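Local structure of beta-lactamase Mb2281c (Mycobacterium bovis, 3I7J) at residues 38-43 with 99-104; 74-79 with 200-205. The protein probably hydrolyses beta-lactams or related amides and esters through a serine nucleophile, as a member of the beta-lactamase clan of penicillin-recognising enzymes. All blocks are in the same frame, centred on the assembly; numbering follows the deposited sequence.

Interaction 1: 38-43 with 99-104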
ATOM      1  N   LEU A  38      -4.137  -0.789 -10.439  1.00 23.41           N
ATOM      2  CA  LEU A  38      -3.307  -1.003  -9.258  1.00 17.76           C
ATOM      3  C   LEU A  38      -3.722  -2.148  -8.362  1.00 20.33           C
ATOM      4  O   LEU A  38      -2.917  -2.643  -7.572  1.00 12.57           O
ATOM      5  CB  LEU A  38      -3.272   0.262  -8.408  1.00 19.93           C
ATOM      6  CG  LEU A  38      -2.797   1.539  -9.084  1.00 14.00           C
ATOM      7  CD1 LEU A  38      -2.651   2.614  -8.020  1.00 19.72           C
ATOM      8  CD2 LEU A  38      -1.465   1.291  -9.788  1.00 16.36           C
ATOM      9  N   ALA A  39      -4.975  -2.573  -8.489  1.00 15.86           N
ATOM     10  CA  ALA A  39      -5.505  -3.635  -7.640  1.00 18.48           C
ATOM     11  C   ALA A  39      -5.229  -3.196  -6.198  1.00 15.60           C
ATOM     12  O   ALA A  39      -5.453  -2.035  -5.865  1.00 11.73           O
ATOM     13  CB  ALA A  39      -4.822  -4.980  -7.947  1.00  9.90           C
ATOM     14  N   SER A  40      -4.726  -4.096  -5.358  1.00 18.79           N
ATOM     15  CA  SER A  40      -4.454  -3.763  -3.955  1.00 17.38           C
ATOM     16  C   SER A  40      -3.399  -2.690  -3.700  1.00 15.48           C
ATOM     17  O   SER A  40      -3.186  -2.283  -2.557  1.00  8.57           O
ATOM     18  CB  SER A  40      -4.086  -5.023  -3.170  1.00 15.05           C
ATOM     19  OG  SER A  40      -5.234  -5.799  -2.918  1.00 17.31           O
ATOM     20  N   VAL A  41      -2.713  -2.245  -4.745  1.00 11.17           N
ATOM     21  CA  VAL A  41      -1.742  -1.186  -4.540  1.00 11.96           C
ATOM     22  C   VAL A  41      -2.592   0.064  -4.289  1.00 17.92           C
ATOM     23  O   VAL A  41      -2.083   1.149  -3.992  1.00 17.18           O
ATOM     24  CB  VAL A  41      -0.819  -1.005  -5.777  1.00 17.84           C
ATOM     25  CG1 VAL A  41       0.118   0.187  -5.580  1.00  6.99           C
ATOM     26  CG2 VAL A  41       0.017  -2.279  -5.976  1.00 13.54           C
ATOM     27  N   THR A  42      -3.905  -0.110  -4.411  1.00 11.00           N
ATOM     28  CA  THR A  42      -4.859   0.958  -4.162  1.00 14.37           C
ATOM     29  C   THR A  42      -4.866   1.261  -2.669  1.00  9.99           C
ATOM     30  O   THR A  42      -4.956   2.414  -2.259  1.00 13.22           O
ATOM     31  CB  THR A  42      -6.312   0.543  -4.541  1.00 15.48           C
ATOM     32  OG1 THR A  42      -6.423   0.399  -5.961  1.00 16.45           O
ATOM     33  CG2 THR A  42      -7.324   1.591  -4.052  1.00  6.78           C
ATOM     34  N   LYS A  43      -4.759   0.214  -1.860  1.00 11.24           N
ATOM     35  CA  LYS A  43      -4.814   0.363  -0.411  1.00 10.86           C
ATOM     36  C   LYS A  43      -3.938   1.438   0.215  1.00  8.28           C
ATOM     37  O   LYS A  43      -4.408   2.200   1.043  1.00 11.38           O
ATOM     38  CB  LYS A  43      -4.585  -1.003   0.254  1.00  7.75           C
ATOM     39  CG  LYS A  43      -5.757  -1.967   0.002  1.00 12.88           C
ATOM     40  CD  LYS A  43      -5.805  -3.150   0.972  1.00 11.81           C
ATOM     41  CE  LYS A  43      -7.090  -3.966   0.783  1.00 11.82           C
ATOM     42  NZ  LYS A  43      -7.184  -4.620  -0.570  1.00  7.43           N
ATOM     43  N   TYR A  99      -6.476 -10.176   6.037  1.00 11.62           N
ATOM     44  CA  TYR A  99      -6.536  -9.216   4.951  1.00  8.50           C
ATOM     45  C   TYR A  99      -7.973  -9.104   4.477  1.00  8.52           C
ATOM     46  O   TYR A  99      -8.636 -10.116   4.288  1.00 13.62           O
ATOM     47  CB  TYR A  99      -5.645  -9.693   3.809  1.00 12.94           C
ATOM     48  CG  TYR A  99      -5.515  -8.704   2.683  1.00  7.52           C
ATOM     49  CD1 TYR A  99      -4.875  -7.481   2.880  1.00  8.42           C
ATOM     50  CD2 TYR A  99      -6.010  -8.997   1.413  1.00  7.14           C
ATOM     51  CE1 TYR A  99      -4.726  -6.575   1.834  1.00 14.14           C
ATOM     52  CE2 TYR A  99      -5.865  -8.098   0.359  1.00 12.29           C
ATOM     53  CZ  TYR A  99      -5.222  -6.894   0.576  1.00 10.47           C
ATOM     54  OH  TYR A  99      -5.063  -6.014  -0.465  1.00 15.24           O
ATOM     55  N   SER A 100      -8.466  -7.880   4.292  1.00 15.02           N
ATOM     56  CA  SER A 100      -9.846  -7.704   3.852  1.00  7.29           C
ATOM     57  C   SER A 100     -10.098  -6.523   2.928  1.00 13.55           C
ATOM     58  O   SER A 100      -9.675  -5.398   3.207  1.00  9.41           O
ATOM     59  CB  SER A 100     -10.768  -7.575   5.067  1.00 12.43           C
ATOM     60  OG  SER A 100     -12.095  -7.284   4.662  1.00  9.67           O
ATOM     61  N   ASN A 101     -10.782  -6.791   1.817  1.00 12.82           N
ATOM     62  CA  ASN A 101     -11.147  -5.735   0.878  1.00 11.41           C
ATOM     63  C   ASN A 101     -12.343  -4.990   1.464  1.00 16.24           C
ATOM     64  O   ASN A 101     -12.360  -3.764   1.478  1.00 11.40           O
ATOM     65  CB  ASN A 101     -11.576  -6.306  -0.475  1.00 16.70           C
ATOM     66  CG  ASN A 101     -10.401  -6.708  -1.359  1.00 22.25           C
ATOM     67  OD1 ASN A 101     -10.599  -7.328  -2.397  1.00 24.95           O
ATOM     68  ND2 ASN A 101      -9.183  -6.350  -0.958  1.00 11.29           N
ATOM     69  N   TYR A 102     -13.338  -5.734   1.951  1.00  8.95           N
ATOM     70  CA  TYR A 102     -14.530  -5.105   2.499  1.00 18.70           C
ATOM     71  C   TYR A 102     -14.194  -4.231   3.703  1.00 13.53           C
ATOM     72  O   TYR A 102     -14.893  -3.254   3.979  1.00 12.99           O
ATOM     73  CB  TYR A 102     -15.588  -6.160   2.860  1.00 14.37           C
ATOM     74  CG  TYR A 102     -16.926  -5.558   3.240  1.00 11.27           C
ATOM     75  CD1 TYR A 102     -17.286  -5.408   4.576  1.00 10.87           C
ATOM     76  CD2 TYR A 102     -17.793  -5.058   2.263  1.00 13.48           C
ATOM     77  CE1 TYR A 102     -18.470  -4.769   4.935  1.00 16.22           C
ATOM     78  CE2 TYR A 102     -18.986  -4.414   2.614  1.00 18.29           C
ATOM     79  CZ  TYR A 102     -19.313  -4.271   3.951  1.00 17.22           C
ATOM     80  OH  TYR A 102     -20.470  -3.616   4.317  1.00 21.83           O
ATOM     81  N   GLY A 103     -13.124  -4.579   4.413  1.00 13.36           N
ATOM     82  CA  GLY A 103     -12.703  -3.776   5.544  1.00  9.50           C
ATOM     83  C   GLY A 103     -12.374  -2.371   5.055  1.00  9.67           C
ATOM     84  O   GLY A 103     -12.649  -1.390   5.744  1.00 14.18           O
ATOM     85  N   PHE A 104     -11.800  -2.260   3.859  1.00  8.33           N
ATOM     86  CA  PHE A 104     -11.462  -0.948   3.323  1.00  7.23           C
ATOM     87  C   PHE A 104     -12.689  -0.226   2.785  1.00  4.83           C
ATOM     88  O   PHE A 104     -12.705   1.001   2.719  1.00  8.11           O
ATOM     89  CB  PHE A 104     -10.377  -1.047   2.238  1.00 11.16           C
ATOM     90  CG  PHE A 104      -8.981  -0.763   2.745  1.00  3.32           C
ATOM     91  CD1 PHE A 104      -8.511  -1.373   3.907  1.00  9.56           C
ATOM     92  CD2 PHE A 104      -8.138   0.109   2.062  1.00  2.20           C
ATOM     93  CE1 PHE A 104      -7.222  -1.120   4.389  1.00  4.79           C
ATOM     94  CE2 PHE A 104      -6.843   0.372   2.530  1.00 10.08           C
ATOM     95  CZ  PHE A 104      -6.390  -0.245   3.697  1.00  8.31           C
TER
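Lys43 carries most of this contact, its chain running from the first turn of helix 42-56 across the ring of Phe104 to the hydroxyl of Tyr99. CD sits over the centre of the Phe104 ring, a CH-pi contact of 4.0 Å to the centroid, while CB packs 3.5 Å from Phe104 CE2. The chain is nearly straight until its last bond, where chi4 of 64° turns NZ aside. Lysine and tyrosine meet tip to tip, and NZ donates to Tyr99 OH; a second bond goes from NZ to Gly146 O. Ser40, Lys43 and Tyr99 match the SxxK serine and lysine and the tyrosine of the (S/Y)xN element of this clan, which is consistent with an active site in which Ser40 is the nucleophile. Ser40 OG approaches the tyrosine ring at its edge, in plane, and shares a hydrogen bond with Tyr99 OH. The Tyr99 OH bonds to Ser40 OG and Lys43 NZ are both modelled at 2.5 Å, shorter than usual, and their exact lengths are doubtful. Next along the chain, Ser100 caps helix 101-115: its OG accepts from Gly103 N at 2.9 Å and also bonds Ala83 O.

Interaction 2: 74-79 with 200-205; sequences HLLAHT and WGLGFE
The imidazole of His78 points its CD2 edge at one face of the Trp200 indole, 3.3 Å from Trp200 NE1. This is a T-shaped stack, with centroids of the histidine and the five-membered ring 4.5 Å apart and planes at 81°; CG of Glu205 lies over the opposite indole face, toward its rim. His78 follows helix 72-76 at a Schellman motif, where phi turns positive (61°), and its CB points toward the loop 200-205. That loop leads into edge strand 205-206 of the six-stranded antiparallel sheet, so the contact joins the sheet's border to the helical part of this beta-lactamase fold. Beside the ring pair, Leu76 CD1 meets Leu202 CD2 in an apolar contact. Leu76 CD2 rests against the carbonyl of Leu202, the middle residue of an inverse gamma turn, whose oxygen accepts from Gln51 NE2 of helix 42-56. The backbones close up at Gly203, which has a positive phi (103°) and brings its CA to 3.2 Å from Leu76 O in a CA-H...O contact. Ala77 CA makes a similar, longer contact with Gly201 O. One water ties the two polar ring edges to the loop: it accepts from Trp200 NE1 at 2.8 Å, lies 2.9 Å from His78 NE2, and donates to Gly203 O at 2.7 Å.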
ATOM      1  N   HIS A  74      -8.746  -0.682  13.307  1.00  9.08           N
ATOM      2  CA  HIS A  74      -8.883  -2.109  13.004  1.00 11.51           C
ATOM      3  C   HIS A  74      -9.088  -2.298  11.510  1.00 10.99           C
ATOM      4  O   HIS A  74      -8.609  -3.269  10.922  1.00 14.20           O
ATOM      5  CB  HIS A  74     -10.088  -2.751  13.714  1.00 11.00           C
ATOM      6  CG  HIS A  74      -9.979  -2.793  15.206  1.00 10.42           C
ATOM      7  ND1 HIS A  74     -10.225  -1.694  16.002  1.00 10.89           N
ATOM      8  CD2 HIS A  74      -9.708  -3.816  16.054  1.00 11.79           C
ATOM      9  CE1 HIS A  74     -10.114  -2.037  17.274  1.00  7.01           C
ATOM     10  NE2 HIS A  74      -9.802  -3.320  17.331  1.00 13.03           N
ATOM     11  N   LEU A  75      -9.828  -1.384  10.894  1.00  8.65           N
ATOM     12  CA  LEU A  75     -10.080  -1.488   9.466  1.00  4.57           C
ATOM     13  C   LEU A  75      -8.792  -1.295   8.675  1.00 11.33           C
ATOM     14  O   LEU A  75      -8.513  -2.048   7.740  1.00 11.87           O
ATOM     15  CB  LEU A  75     -11.134  -0.472   9.043  1.00  1.93           C
ATOM     16  CG  LEU A  75     -12.482  -0.706   9.731  1.00 14.42           C
ATOM     17  CD1 LEU A  75     -13.433   0.441   9.383  1.00  8.21           C
ATOM     18  CD2 LEU A  75     -13.068  -2.045   9.267  1.00  6.80           C
ATOM     19  N   LEU A  76      -8.001  -0.301   9.069  1.00 13.01           N
ATOM     20  CA  LEU A  76      -6.735  -0.003   8.405  1.00 14.81           C
ATOM     21  C   LEU A  76      -5.708  -1.124   8.540  1.00 12.96           C
ATOM     22  O   LEU A  76      -4.933  -1.385   7.613  1.00 12.67           O
ATOM     23  CB  LEU A  76      -6.148   1.290   8.982  1.00 14.24           C
ATOM     24  CG  LEU A  76      -6.807   2.602   8.535  1.00 12.76           C
ATOM     25  CD1 LEU A  76      -6.410   3.756   9.451  1.00  6.24           C
ATOM     26  CD2 LEU A  76      -6.394   2.886   7.104  1.00 13.09           C
ATOM     27  N   ALA A  77      -5.712  -1.785   9.695  1.00  8.01           N
ATOM     28  CA  ALA A  77      -4.767  -2.857   9.989  1.00  5.70           C
ATOM     29  C   ALA A  77      -5.296  -4.271   9.727  1.00 12.60           C
ATOM     30  O   ALA A  77      -4.616  -5.250  10.029  1.00 14.50           O
ATOM     31  CB  ALA A  77      -4.299  -2.744  11.441  1.00  4.84           C
ATOM     32  N   HIS A  78      -6.499  -4.374   9.172  1.00  8.51           N
ATOM     33  CA  HIS A  78      -7.099  -5.669   8.868  1.00 13.93           C
ATOM     34  C   HIS A  78      -7.298  -6.542  10.106  1.00 13.84           C
ATOM     35  O   HIS A  78      -6.995  -7.737  10.090  1.00 11.39           O
ATOM     36  CB  HIS A  78      -6.243  -6.425   7.839  1.00  8.11           C
ATOM     37  CG  HIS A  78      -6.012  -5.658   6.576  1.00  6.57           C
ATOM     38  ND1 HIS A  78      -7.016  -5.409   5.664  1.00  9.73           N
ATOM     39  CD2 HIS A  78      -4.911  -5.028   6.105  1.00  5.99           C
ATOM     40  CE1 HIS A  78      -6.543  -4.656   4.687  1.00  8.28           C
ATOM     41  NE2 HIS A  78      -5.269  -4.410   4.931  1.00 12.15           N
ATOM     42  N   THR A  79      -7.801  -5.951  11.185  1.00 13.24           N
ATOM     43  CA  THR A  79      -8.056  -6.717  12.398  1.00  9.38           C
ATOM     44  C   THR A  79      -9.506  -6.570  12.863  1.00  9.04           C
ATOM     45  O   THR A  79      -9.833  -6.929  13.989  1.00 14.53           O
ATOM     46  CB  THR A  79      -7.120  -6.294  13.569  1.00 14.37           C
ATOM     47  OG1 THR A  79      -7.385  -4.933  13.935  1.00 11.53           O
ATOM     48  CG2 THR A  79      -5.658  -6.435  13.173  1.00  9.15           C
ATOM     49  N   TRP A 200       1.178  -5.616  10.012  1.00 12.45           N
ATOM     50  CA  TRP A 200       0.553  -4.615   9.172  1.00  4.98           C
ATOM     51  C   TRP A 200       0.559  -3.281   9.917  1.00 13.76           C
ATOM     52  O   TRP A 200       0.490  -3.242  11.148  1.00  9.10           O
ATOM     53  CB  TRP A 200      -0.880  -5.043   8.832  1.00 11.15           C
ATOM     54  CG  TRP A 200      -1.253  -4.832   7.387  1.00  4.65           C
ATOM     55  CD1 TRP A 200      -1.629  -3.659   6.800  1.00 11.11           C
ATOM     56  CD2 TRP A 200      -1.234  -5.816   6.342  1.00 11.51           C
ATOM     57  NE1 TRP A 200      -1.845  -3.847   5.454  1.00  7.86           N
ATOM     58  CE2 TRP A 200      -1.609  -5.163   5.145  1.00  8.90           C
ATOM     59  CE3 TRP A 200      -0.937  -7.188   6.300  1.00  5.28           C
ATOM     60  CZ2 TRP A 200      -1.693  -5.834   3.916  1.00 12.70           C
ATOM     61  CZ3 TRP A 200      -1.020  -7.855   5.074  1.00  6.99           C
ATOM     62  CH2 TRP A 200      -1.395  -7.173   3.900  1.00  7.96           C
ATOM     63  N   GLY A 201       0.660  -2.192   9.165  1.00  8.31           N
ATOM     64  CA  GLY A 201       0.656  -0.871   9.766  1.00  8.31           C
ATOM     65  C   GLY A 201      -0.737  -0.302   9.604  1.00  8.31           C
ATOM     66  O   GLY A 201      -1.711  -1.054   9.661  1.00 10.33           O
ATOM     67  N   LEU A 202      -0.846   1.009   9.404  1.00 11.73           N
ATOM     68  CA  LEU A 202      -2.152   1.632   9.217  1.00 10.77           C
ATOM     69  C   LEU A 202      -2.501   1.693   7.737  1.00 12.08           C
ATOM     70  O   LEU A 202      -2.543   2.771   7.142  1.00  8.21           O
ATOM     71  CB  LEU A 202      -2.173   3.048   9.807  1.00 11.35           C
ATOM     72  CG  LEU A 202      -2.110   3.198  11.329  1.00  8.81           C
ATOM     73  CD1 LEU A 202      -2.045   4.681  11.687  1.00  7.37           C
ATOM     74  CD2 LEU A 202      -3.329   2.554  11.958  1.00 11.74           C
ATOM     75  N   GLY A 203      -2.742   0.532   7.138  1.00  9.49           N
ATOM     76  CA  GLY A 203      -3.096   0.497   5.731  1.00  8.84           C
ATOM     77  C   GLY A 203      -1.933   0.068   4.859  1.00 11.98           C
ATOM     78  O   GLY A 203      -2.116  -0.309   3.704  1.00  9.17           O
ATOM     79  N   PHE A 204      -0.730   0.131   5.420  1.00 13.44           N
ATOM     80  CA  PHE A 204       0.474  -0.261   4.700  1.00 10.37           C
ATOM     81  C   PHE A 204       0.950  -1.614   5.238  1.00 14.05           C
ATOM     82  O   PHE A 204       0.998  -1.815   6.455  1.00  7.95           O
ATOM     83  CB  PHE A 204       1.603   0.756   4.924  1.00 11.30           C
ATOM     84  CG  PHE A 204       1.224   2.192   4.637  1.00 14.90           C
ATOM     85  CD1 PHE A 204       0.353   2.516   3.598  1.00 10.54           C
ATOM     86  CD2 PHE A 204       1.812   3.230   5.365  1.00  9.92           C
ATOM     87  CE1 PHE A 204       0.078   3.847   3.284  1.00 14.11           C
ATOM     88  CE2 PHE A 204       1.548   4.562   5.060  1.00  4.72           C
ATOM     89  CZ  PHE A 204       0.678   4.871   4.016  1.00 11.91           C
ATOM     90  N   GLU A 205       1.306  -2.545   4.358  1.00  7.38           N
ATOM     91  CA  GLU A 205       1.807  -3.820   4.853  1.00  8.48           C
ATOM     92  C   GLU A 205       3.217  -3.553   5.349  1.00 11.76           C
ATOM     93  O   GLU A 205       3.904  -2.672   4.831  1.00  7.82           O
ATOM     94  CB  GLU A 205       1.876  -4.874   3.747  1.00  9.43           C
ATOM     95  CG  GLU A 205       2.091  -6.286   4.289  1.00  8.79           C
ATOM     96  CD  GLU A 205       2.882  -7.182   3.338  1.00 12.19           C
ATOM     97  OE1 GLU A 205       2.690  -7.082   2.106  1.00 12.51           O
ATOM     98  OE2 GLU A 205       3.689  -7.995   3.831  1.00 12.15           O
TER
HETATM   99  O   HOH W   1      -3.439  -2.698   3.409  1.00 10.68           O

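Interactions 1 and 2 form one continuous cluster, their centres about 10 Å apart. The aromatic rings join them: His78 of interaction 2 lies nearly parallel to Phe104 of interaction 1, and Tyr99 meets both His78 and Trp200 at inclined angles. His78 and Trp200 may therefore act as a second shell around the tyrosine of the probable active site. Interaction 1, only partly buried, links the starts of helices 42-56 and 101-115 through an amine and two hydroxyls, with the lysine chain packed on a phenylalanine face. Interaction 2 is buried throughout and relies on ring stacking, leucine packing, close backbones and a water. Leu76 also touches both of those helices, at Ala50 and Leu107.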